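Long-range contacts in isomaltose glucohydrolase (Kribbella flavida, PDB 5Z3E), which hydrolyses the alpha-1,6-glucosidic linkage of isomaltose from its non-reducing end, releasing beta-D-glucose and D-glucose inside the cell: residues R175-L186 with L225-T234; I317-W325 with W383-E394. The protein carries 1 engineered substitution. All blocks are in the same frame, centred on the assembly; numbering follows the deposited sequence.

Contact 1: R175-L186 with L225-T234; sequences RAGIDVAVDYLL and LRSAPWSAAT
Trp-230 stands edge-on to Asp-179: its indole N-H, lying in the ring plane, points at OD1, with NE1 2.9 Å from that oxygen and an N-H...O angle of 152°. The ring and carboxylate planes are 75° apart, and NE1 comes in from above the carboxylate plane. Arg-175 reaches the same oxygen from the opposite face, its NE 2.8 Å from Asp-179 OD1 and the acceptor in the guanidinium plane. The arginine chain bends at chi2 (67°), which turns the guanidinium forward along the helix toward Asp-179, one turn on, and over the 225-230 loop. There Ala-228 CB covers one guanidinium face, 3.4 Å from Arg-175 NH2, while a water links NH2 weakly to Ser-227 O.

The indole is sandwiched. Val-182 CG1 makes a CH-pi contact 3.7 Å from the centroid of the five-membered ring of Trp-230, and Ala-228 CB lies over the opposite face. Leu-186 CD1 crosses to Trp-230 CB at 4.0 Å and touches the Ala-233 methyl. Helix 175-188 is joined to the turns that lead into helix 231-248, with Val-219 of helix 206-220 also touching the indole.

Two donors grip one oxygen, which is likely to restrict how far the carboxylate can turn, while the N-H bond and a methyl on either face hold the indole; the arginine would probably balance the charge of Asp-179 and keep it ionised beside the buried tryptophan.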
loop_
_atom_site.group_PDB
_atom_site.type_symbol
_atom_site.label_atom_id
_atom_site.label_comp_id
_atom_site.label_asym_id
_atom_site.label_seq_id
_atom_site.Cartn_x
_atom_site.Cartn_y
_atom_site.Cartn_z
ATOM N N ARG A 175 4.311 2.330 -20.287
ATOM C CA ARG A 175 5.481 1.465 -20.285
ATOM C C ARG A 175 6.770 2.191 -19.939
ATOM O O ARG A 175 7.609 1.629 -19.218
ATOM C CB ARG A 175 5.595 0.757 -21.637
ATOM C CG ARG A 175 6.908 0.023 -21.872
ATOM C CD ARG A 175 7.100 -1.179 -20.947
ATOM N NE ARG A 175 8.354 -1.863 -21.285
ATOM C CZ ARG A 175 8.517 -2.668 -22.329
ATOM N NH1 ARG A 175 7.472 -3.098 -23.022
ATOM N NH2 ARG A 175 9.735 -3.081 -22.654
ATOM N N ALA A 176 6.998 3.394 -20.472
ATOM C CA ALA A 176 8.279 4.034 -20.207
ATOM C C ALA A 176 8.420 4.361 -18.723
ATOM O O ALA A 176 9.527 4.312 -18.178
ATOM C CB ALA A 176 8.492 5.225 -21.105
ATOM N N GLY A 177 7.318 4.666 -18.040
ATOM C CA GLY A 177 7.357 4.851 -16.596
ATOM C C GLY A 177 7.566 3.532 -15.839
ATOM O O GLY A 177 8.350 3.475 -14.895
ATOM N N ILE A 178 6.891 2.484 -16.307
ATOM C CA ILE A 178 7.155 1.137 -15.793
ATOM C C ILE A 178 8.641 0.812 -15.875
ATOM O O ILE A 178 9.211 0.275 -14.917
ATOM C CB ILE A 178 6.283 0.107 -16.551
ATOM C CG1 ILE A 178 4.809 0.252 -16.128
ATOM C CG2 ILE A 178 6.806 -1.303 -16.347
ATOM C CD1 ILE A 178 3.832 -0.504 -16.999
ATOM N N ASP A 179 9.280 1.116 -17.002
ATOM C CA ASP A 179 10.687 0.792 -17.175
ATOM C C ASP A 179 11.549 1.482 -16.128
ATOM O O ASP A 179 12.518 0.884 -15.626
ATOM C CB ASP A 179 11.165 1.201 -18.566
ATOM C CG ASP A 179 10.676 0.309 -19.701
ATOM O OD1 ASP A 179 10.227 -0.820 -19.447
ATOM O OD2 ASP A 179 10.807 0.752 -20.878
ATOM N N VAL A 180 11.258 2.743 -15.811
ATOM C CA VAL A 180 12.013 3.450 -14.782
ATOM C C VAL A 180 11.863 2.737 -13.431
ATOM O O VAL A 180 12.844 2.492 -12.723
ATOM C CB VAL A 180 11.583 4.928 -14.678
ATOM C CG1 VAL A 180 12.262 5.620 -13.522
ATOM C CG2 VAL A 180 11.881 5.663 -15.964
ATOM N N ALA A 181 10.616 2.422 -13.061
ATOM C CA ALA A 181 10.372 1.765 -11.783
ATOM C C ALA A 181 11.038 0.400 -11.704
ATOM O O ALA A 181 11.607 0.046 -10.660
ATOM C CB ALA A 181 8.875 1.650 -11.542
ATOM N N VAL A 182 10.952 -0.385 -12.776
ATOM C CA VAL A 182 11.577 -1.698 -12.778
ATOM C C VAL A 182 13.080 -1.573 -12.623
ATOM O O VAL A 182 13.692 -2.259 -11.802
ATOM C CB VAL A 182 11.221 -2.510 -14.042
ATOM C CG1 VAL A 182 12.075 -3.754 -14.128
ATOM C CG2 VAL A 182 9.751 -2.879 -14.061
ATOM N N ASP A 183 13.711 -0.716 -13.421
ATOM C CA ASP A 183 15.164 -0.579 -13.331
ATOM C C ASP A 183 15.579 -0.180 -11.915
ATOM O O ASP A 183 16.581 -0.666 -11.388
ATOM C CB ASP A 183 15.669 0.451 -14.338
ATOM C CG ASP A 183 15.696 -0.047 -15.779
ATOM O OD1 ASP A 183 15.643 -1.265 -16.021
ATOM O OD2 ASP A 183 15.866 0.833 -16.662
ATOM N N TYR A 184 14.838 0.745 -11.314
ATOM C CA TYR A 184 15.133 1.204 -9.960
ATOM C C TYR A 184 15.022 0.049 -8.961
ATOM O O TYR A 184 15.924 -0.153 -8.133
ATOM C CB TYR A 184 14.166 2.333 -9.634
ATOM C CG TYR A 184 14.393 3.015 -8.303
ATOM C CD1 TYR A 184 15.515 3.784 -8.064
ATOM C CD2 TYR A 184 13.447 2.944 -7.287
ATOM C CE1 TYR A 184 15.698 4.457 -6.871
ATOM C CE2 TYR A 184 13.604 3.623 -6.096
ATOM C CZ TYR A 184 14.725 4.393 -5.891
ATOM O OH TYR A 184 14.933 5.132 -4.765
ATOM N N LEU A 185 13.924 -0.698 -9.013
ATOM C CA LEU A 185 13.726 -1.774 -8.064
ATOM C C LEU A 185 14.687 -2.924 -8.242
ATOM O O LEU A 185 15.124 -3.522 -7.258
ATOM C CB LEU A 185 12.285 -2.265 -8.117
ATOM C CG LEU A 185 11.244 -1.273 -7.615
ATOM C CD1 LEU A 185 9.860 -1.811 -7.840
ATOM C CD2 LEU A 185 11.484 -0.921 -6.159
ATOM N N LEU A 186 15.049 -3.252 -9.484
ATOM C CA LEU A 186 16.013 -4.330 -9.685
ATOM C C LEU A 186 17.350 -3.979 -9.028
ATOM O O LEU A 186 18.054 -4.860 -8.559
ATOM C CB LEU A 186 16.201 -4.647 -11.164
ATOM C CG LEU A 186 15.003 -5.275 -11.864
ATOM C CD1 LEU A 186 15.304 -5.398 -13.344
ATOM C CD2 LEU A 186 14.644 -6.628 -11.300
ATOM N N LEU A 225 4.078 -7.725 -21.559
ATOM C CA LEU A 225 5.441 -7.319 -21.258
ATOM C C LEU A 225 6.464 -8.424 -21.491
ATOM O O LEU A 225 7.603 -8.330 -21.043
ATOM C CB LEU A 225 5.506 -6.786 -19.815
ATOM C CG LEU A 225 4.584 -5.591 -19.554
ATOM C CD1 LEU A 225 4.512 -5.245 -18.065
ATOM C CD2 LEU A 225 4.989 -4.366 -20.363
ATOM N N ARG A 226 6.069 -9.466 -22.228
ATOM C CA ARG A 226 6.899 -10.652 -22.439
ATOM C C ARG A 226 8.223 -10.364 -23.099
ATOM O O ARG A 226 9.180 -11.131 -22.926
ATOM C CB ARG A 226 6.118 -11.702 -23.246
ATOM C CG ARG A 226 5.733 -11.269 -24.650
ATOM C CD ARG A 226 4.689 -12.214 -25.252
ATOM N NE ARG A 226 5.357 -13.304 -25.902
ATOM C CZ ARG A 226 4.745 -14.418 -26.300
ATOM N NH1 ARG A 226 3.440 -14.584 -26.071
ATOM N NH2 ARG A 226 5.479 -15.330 -26.935
ATOM N N SER A 227 8.307 -9.290 -23.887
ATOM C CA SER A 227 9.518 -8.986 -24.610
ATOM C C SER A 227 10.343 -7.888 -23.954
ATOM O O SER A 227 11.366 -7.472 -24.491
ATOM C CB SER A 227 9.223 -8.607 -26.067
ATOM O OG SER A 227 8.491 -9.614 -26.728
ATOM N N ALA A 228 9.926 -7.418 -22.778
ATOM C CA ALA A 228 10.695 -6.384 -22.113
ATOM C C ALA A 228 12.081 -6.913 -21.787
ATOM O O ALA A 228 12.240 -8.081 -21.412
ATOM C CB ALA A 228 10.004 -5.947 -20.841
ATOM N N PRO A 229 13.113 -6.066 -21.871
ATOM C CA PRO A 229 14.469 -6.561 -21.610
ATOM C C PRO A 229 14.676 -7.107 -20.212
ATOM O O PRO A 229 15.527 -7.963 -19.998
ATOM C CB PRO A 229 15.365 -5.331 -21.870
ATOM C CG PRO A 229 14.468 -4.261 -21.987
ATOM C CD PRO A 229 13.106 -4.668 -22.319
ATOM N N TRP A 230 13.895 -6.623 -19.262
ATOM C CA TRP A 230 13.964 -6.996 -17.860
ATOM C C TRP A 230 13.017 -8.130 -17.494
ATOM O O TRP A 230 12.922 -8.478 -16.308
ATOM C CB TRP A 230 13.703 -5.759 -16.983
ATOM C CG TRP A 230 12.575 -4.874 -17.445
ATOM C CD1 TRP A 230 12.709 -3.620 -17.969
ATOM C CD2 TRP A 230 11.166 -5.147 -17.440
ATOM N NE1 TRP A 230 11.496 -3.081 -18.252
ATOM C CE2 TRP A 230 10.521 -3.990 -17.945
ATOM C CE3 TRP A 230 10.373 -6.220 -17.043
ATOM C CZ2 TRP A 230 9.142 -3.904 -18.076
ATOM C CZ3 TRP A 230 9.007 -6.131 -17.183
ATOM C CH2 TRP A 230 8.409 -4.972 -17.694
ATOM N N SER A 231 12.315 -8.730 -18.458
ATOM C CA SER A 231 11.288 -9.705 -18.138
ATOM C C SER A 231 11.789 -10.813 -17.201
ATOM O O SER A 231 11.218 -11.047 -16.136
ATOM C CB SER A 231 10.715 -10.306 -19.423
ATOM O OG SER A 231 9.786 -11.313 -19.140
ATOM N N ALA A 232 12.816 -11.538 -17.611
ATOM C CA ALA A 232 13.317 -12.638 -16.793
ATOM C C ALA A 232 13.858 -12.147 -15.467
ATOM O O ALA A 232 13.668 -12.784 -14.417
ATOM C CB ALA A 232 14.404 -13.399 -17.560
ATOM N N ALA A 233 14.581 -11.035 -15.492
ATOM C CA ALA A 233 15.212 -10.514 -14.294
ATOM C C ALA A 233 14.189 -10.262 -13.196
ATOM O O ALA A 233 14.478 -10.480 -12.018
ATOM C CB ALA A 233 15.986 -9.252 -14.610
ATOM N N THR A 234 12.998 -9.770 -13.565
ATOM C CA THR A 234 12.003 -9.464 -12.545
ATOM C C THR A 234 11.615 -10.703 -11.748
ATOM O O THR A 234 11.459 -10.632 -10.531
ATOM C CB THR A 234 10.790 -8.750 -13.124
ATOM O OG1 THR A 234 10.075 -9.559 -14.040
ATOM C CG2 THR A 234 11.174 -7.400 -13.708
HETATM O O HOH W 1 10.499 -4.430 -25.153
#

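Contact 2: I317-W325 with W383-E394; sequences ILLSALLGW and WSHGMYLILADE
With CG set anti to the backbone nitrogen (chi1 -178°), Trp-325 throws its indole across to helix 383-394, where Ile-390 presents CG2, itself opposite its own N, squarely to the ring. These are two neighbouring, nearly parallel helices of the (alpha/alpha)6 barrel of glycoside hydrolase family 15, their axes 8.6 Å apart at 19°. Ile-390 CG2 sits 3.4 Å from the centroid of the six-membered ring of Trp-325, only 6° off the ring normal. Met-387, bent at chi2 and chi3, brings its CE to the indole edge, and Glu-394, bent at chi2, brings its CG obliquely to within 3.4 Å of Trp-325 CD1; the carboxylate of Glu-394 continues to a salt bridge with Arg-86. With an alanine here in place of Trp-325, CG2 of Ile-390 and CE of Met-387 would probably lose their flat partner, and a gap would be likely to open between the helices.

Met-387 is also a knob in the hole formed by Leu-318, Ala-321, Leu-322 and Trp-325; its CB is tight against Ala-321 CB at 3.5 Å. Toward the start of both helices, Leu-318 CD2 makes a second CH-pi contact, over one face of Trp-383. Here the packing nears the active site: the side chain of Ser-384 is about 5 Å from that of Ala-355, engineered in place of the glutamate inferred to be the catalytic base. Ser-384 OG is bonded to Pro-354 O, and one water bridges it to Leu-318 N, lying 2.8 Å from each of the two atoms.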
loop_
_atom_site.group_PDB
_atom_site.type_symbol
_atom_site.label_atom_id
_atom_site.label_comp_id
_atom_site.label_asym_id
_atom_site.label_seq_id
_atom_site.Cartn_x
_atom_site.Cartn_y
_atom_site.Cartn_z
ATOM N N ILE A 317 -8.095 1.877 9.716
ATOM C CA ILE A 317 -9.093 1.401 8.782
ATOM C C ILE A 317 -8.438 0.570 7.674
ATOM O O ILE A 317 -8.924 -0.506 7.312
ATOM C CB ILE A 317 -9.932 2.554 8.209
ATOM C CG1 ILE A 317 -11.011 3.032 9.209
ATOM C CG2 ILE A 317 -10.601 2.158 6.912
ATOM C CD1 ILE A 317 -10.515 3.595 10.503
ATOM N N LEU A 318 -7.332 1.077 7.105
ATOM C CA LEU A 318 -6.730 0.405 5.961
ATOM C C LEU A 318 -6.201 -0.970 6.346
ATOM O O LEU A 318 -6.160 -1.865 5.510
ATOM C CB LEU A 318 -5.665 1.311 5.318
ATOM C CG LEU A 318 -4.386 1.552 6.097
ATOM C CD1 LEU A 318 -3.348 0.483 5.783
ATOM C CD2 LEU A 318 -3.819 2.918 5.809
ATOM N N LEU A 319 -5.764 -1.132 7.597
ATOM C CA LEU A 319 -5.239 -2.401 8.059
ATOM C C LEU A 319 -6.366 -3.389 8.374
ATOM O O LEU A 319 -6.212 -4.583 8.109
ATOM C CB LEU A 319 -4.307 -2.238 9.238
ATOM C CG LEU A 319 -2.999 -1.499 8.947
ATOM C CD1 LEU A 319 -2.177 -1.394 10.204
ATOM C CD2 LEU A 319 -2.209 -2.196 7.828
ATOM N N SER A 320 -7.481 -2.909 8.923
ATOM C CA SER A 320 -8.655 -3.774 9.046
ATOM C C SER A 320 -9.150 -4.232 7.683
ATOM O O SER A 320 -9.541 -5.380 7.513
ATOM C CB SER A 320 -9.740 -3.043 9.815
ATOM O OG SER A 320 -9.344 -2.848 11.148
ATOM N N ALA A 321 -9.098 -3.340 6.697
ATOM C CA ALA A 321 -9.516 -3.701 5.357
ATOM C C ALA A 321 -8.565 -4.723 4.758
ATOM O O ALA A 321 -8.990 -5.669 4.100
ATOM C CB ALA A 321 -9.567 -2.470 4.473
ATOM N N LEU A 322 -7.261 -4.516 4.940
ATOM C CA LEU A 322 -6.263 -5.448 4.437
ATOM C C LEU A 322 -6.437 -6.843 5.034
ATOM O O LEU A 322 -6.357 -7.857 4.330
ATOM C CB LEU A 322 -4.876 -4.882 4.757
ATOM C CG LEU A 322 -3.705 -5.718 4.326
ATOM C CD1 LEU A 322 -3.650 -5.896 2.822
ATOM C CD2 LEU A 322 -2.432 -5.068 4.852
ATOM N N LEU A 323 -6.649 -6.905 6.352
ATOM C CA LEU A 323 -6.875 -8.194 6.988
ATOM C C LEU A 323 -8.168 -8.812 6.460
ATOM O O LEU A 323 -8.202 -10.005 6.139
ATOM C CB LEU A 323 -6.863 -8.077 8.512
ATOM C CG LEU A 323 -7.010 -9.400 9.256
ATOM C CD1 LEU A 323 -5.949 -10.427 8.876
ATOM C CD2 LEU A 323 -6.979 -9.152 10.761
ATOM N N GLY A 324 -9.231 -8.013 6.354
ATOM C CA GLY A 324 -10.469 -8.534 5.822
ATOM C C GLY A 324 -10.330 -9.103 4.413
ATOM O O GLY A 324 -10.905 -10.145 4.092
ATOM N N TRP A 325 -9.577 -8.398 3.560
ATOM C CA TRP A 325 -9.329 -8.840 2.183
ATOM C C TRP A 325 -8.652 -10.203 2.209
ATOM O O TRP A 325 -9.002 -11.121 1.486
ATOM C CB TRP A 325 -8.472 -7.770 1.531
ATOM C CG TRP A 325 -8.092 -7.949 0.086
ATOM C CD1 TRP A 325 -8.499 -8.884 -0.824
ATOM C CD2 TRP A 325 -7.221 -7.063 -0.613
ATOM N NE1 TRP A 325 -7.916 -8.618 -2.042
ATOM C CE2 TRP A 325 -7.133 -7.513 -1.938
ATOM C CE3 TRP A 325 -6.500 -5.931 -0.237
ATOM C CZ2 TRP A 325 -6.345 -6.852 -2.901
ATOM C CZ3 TRP A 325 -5.733 -5.291 -1.170
ATOM C CH2 TRP A 325 -5.657 -5.743 -2.480
ATOM N N TRP A 383 -6.729 6.589 1.094
ATOM C CA TRP A 383 -6.357 5.183 1.160
ATOM C C TRP A 383 -7.384 4.376 1.974
ATOM O O TRP A 383 -7.708 3.245 1.633
ATOM C CB TRP A 383 -4.936 5.079 1.711
ATOM C CG TRP A 383 -4.295 3.710 1.686
ATOM C CD1 TRP A 383 -4.770 2.570 1.124
ATOM C CD2 TRP A 383 -3.039 3.374 2.298
ATOM N NE1 TRP A 383 -3.889 1.534 1.361
ATOM C CE2 TRP A 383 -2.815 2.003 2.081
ATOM C CE3 TRP A 383 -2.094 4.094 3.040
ATOM C CZ2 TRP A 383 -1.716 1.337 2.591
ATOM C CZ3 TRP A 383 -1.006 3.410 3.565
ATOM C CH2 TRP A 383 -0.841 2.052 3.349
ATOM N N SER A 384 -7.940 4.960 3.035
ATOM C CA SER A 384 -9.009 4.267 3.766
ATOM C C SER A 384 -10.176 3.927 2.844
ATOM O O SER A 384 -10.698 2.812 2.877
ATOM C CB SER A 384 -9.527 5.112 4.925
ATOM O OG SER A 384 -8.573 5.217 5.942
ATOM N N HIS A 385 -10.600 4.909 2.060
ATOM C CA HIS A 385 -11.663 4.706 1.103
ATOM C C HIS A 385 -11.311 3.722 0.001
ATOM O O HIS A 385 -12.137 2.910 -0.410
ATOM C CB HIS A 385 -12.123 6.054 0.540
ATOM C CG HIS A 385 -12.864 6.881 1.551
ATOM N ND1 HIS A 385 -14.192 6.636 1.850
ATOM C CD2 HIS A 385 -12.474 7.881 2.376
ATOM C CE1 HIS A 385 -14.573 7.460 2.796
ATOM N NE2 HIS A 385 -13.558 8.238 3.150
ATOM N N GLY A 386 -10.067 3.799 -0.490
ATOM C CA GLY A 386 -9.649 2.839 -1.491
ATOM C C GLY A 386 -9.698 1.416 -0.988
ATOM O O GLY A 386 -10.154 0.516 -1.694
ATOM N N MET A 387 -9.211 1.208 0.228
ATOM C CA MET A 387 -9.223 -0.123 0.809
ATOM C C MET A 387 -10.637 -0.618 1.096
ATOM O O MET A 387 -10.933 -1.804 0.942
ATOM C CB MET A 387 -8.402 -0.189 2.094
ATOM C CG MET A 387 -6.974 0.080 1.970
ATOM S SD MET A 387 -6.087 -1.063 0.809
ATOM C CE MET A 387 -6.149 -2.552 1.709
ATOM N N TYR A 388 -11.518 0.287 1.524
ATOM C CA TYR A 388 -12.922 -0.075 1.697
ATOM C C TYR A 388 -13.502 -0.596 0.379
ATOM O O TYR A 388 -14.172 -1.645 0.347
ATOM C CB TYR A 388 -13.730 1.129 2.194
ATOM C CG TYR A 388 -15.190 0.782 2.313
ATOM C CD1 TYR A 388 -15.662 0.118 3.420
ATOM C CD2 TYR A 388 -16.076 1.067 1.279
ATOM C CE1 TYR A 388 -16.992 -0.254 3.498
ATOM C CE2 TYR A 388 -17.384 0.690 1.337
ATOM C CZ TYR A 388 -17.863 0.063 2.447
ATOM O OH TYR A 388 -19.179 -0.349 2.533
ATOM N N LEU A 389 -13.232 0.122 -0.713
ATOM C CA LEU A 389 -13.709 -0.319 -2.013
ATOM C C LEU A 389 -13.180 -1.689 -2.391
ATOM O O LEU A 389 -13.922 -2.514 -2.942
ATOM C CB LEU A 389 -13.372 0.705 -3.090
ATOM C CG LEU A 389 -14.165 2.008 -3.017
ATOM C CD1 LEU A 389 -13.655 2.959 -4.069
ATOM C CD2 LEU A 389 -15.670 1.744 -3.222
ATOM N N ILE A 390 -11.901 -1.955 -2.136
ATOM C CA ILE A 390 -11.335 -3.257 -2.443
ATOM C C ILE A 390 -12.052 -4.351 -1.665
ATOM O O ILE A 390 -12.444 -5.363 -2.231
ATOM C CB ILE A 390 -9.814 -3.288 -2.199
ATOM C CG1 ILE A 390 -9.091 -2.325 -3.133
ATOM C CG2 ILE A 390 -9.293 -4.709 -2.366
ATOM C CD1 ILE A 390 -7.621 -2.114 -2.816
ATOM N N LEU A 391 -12.191 -4.176 -0.353
ATOM C CA LEU A 391 -12.797 -5.225 0.450
ATOM C C LEU A 391 -14.284 -5.423 0.073
ATOM O O LEU A 391 -14.766 -6.552 -0.036
ATOM C CB LEU A 391 -12.635 -4.915 1.934
ATOM C CG LEU A 391 -13.263 -5.941 2.886
ATOM C CD1 LEU A 391 -12.826 -7.347 2.583
ATOM C CD2 LEU A 391 -12.957 -5.548 4.324
ATOM N N ALA A 392 -14.988 -4.328 -0.130
ATOM C CA ALA A 392 -16.389 -4.409 -0.556
ATOM C C ALA A 392 -16.485 -5.192 -1.862
ATOM O O ALA A 392 -17.357 -6.031 -2.024
ATOM C CB ALA A 392 -16.989 -3.041 -0.694
ATOM N N ASP A 393 -15.581 -4.911 -2.811
ATOM C CA ASP A 393 -15.600 -5.622 -4.069
ATOM C C ASP A 393 -15.287 -7.109 -3.885
ATOM O O ASP A 393 -15.920 -7.961 -4.515
ATOM C CB ASP A 393 -14.574 -4.990 -5.025
ATOM C CG ASP A 393 -14.639 -5.583 -6.384
ATOM O OD1 ASP A 393 -15.764 -5.666 -6.947
ATOM O OD2 ASP A 393 -13.568 -5.948 -6.898
ATOM N N GLU A 394 -14.317 -7.424 -3.047
ATOM C CA GLU A 394 -13.997 -8.833 -2.768
ATOM C C GLU A 394 -15.222 -9.585 -2.242
ATOM O O GLU A 394 -15.353 -10.791 -2.479
ATOM C CB GLU A 394 -12.878 -8.897 -1.752
ATOM C CG GLU A 394 -11.572 -8.646 -2.289
ATOM C CD GLU A 394 -11.085 -9.792 -3.210
ATOM O OE1 GLU A 394 -10.801 -10.896 -2.750
ATOM O OE2 GLU A 394 -10.982 -9.491 -4.367
HETATM O O HOH W 2 -6.630 3.748 7.322
HETATM O O HOH W 3 -7.601 -10.022 -4.605
#

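Following the chain from the N terminus, several helices pass before contact 1 opens on helix 175-188; it closes a loop of 38 residues that carries helix 206-220 and Glu-198, the inferred proton donor, before the chain returns at 225-234. Contact 2 opens later, at 317-325, and closes 57 residues further on at 383-394; its loop contains helix 333-344 and the engineered Ala-355. The two follow in series, neither nesting nor crossing. Their centres are about 29 Å apart on opposite sides of the chain's centre, and their nearest atoms stay about 16 Å apart. Contact 1 ties a helix to a loop and helix start nearer the periphery, whereas contact 2 joins two helices deep in the protein.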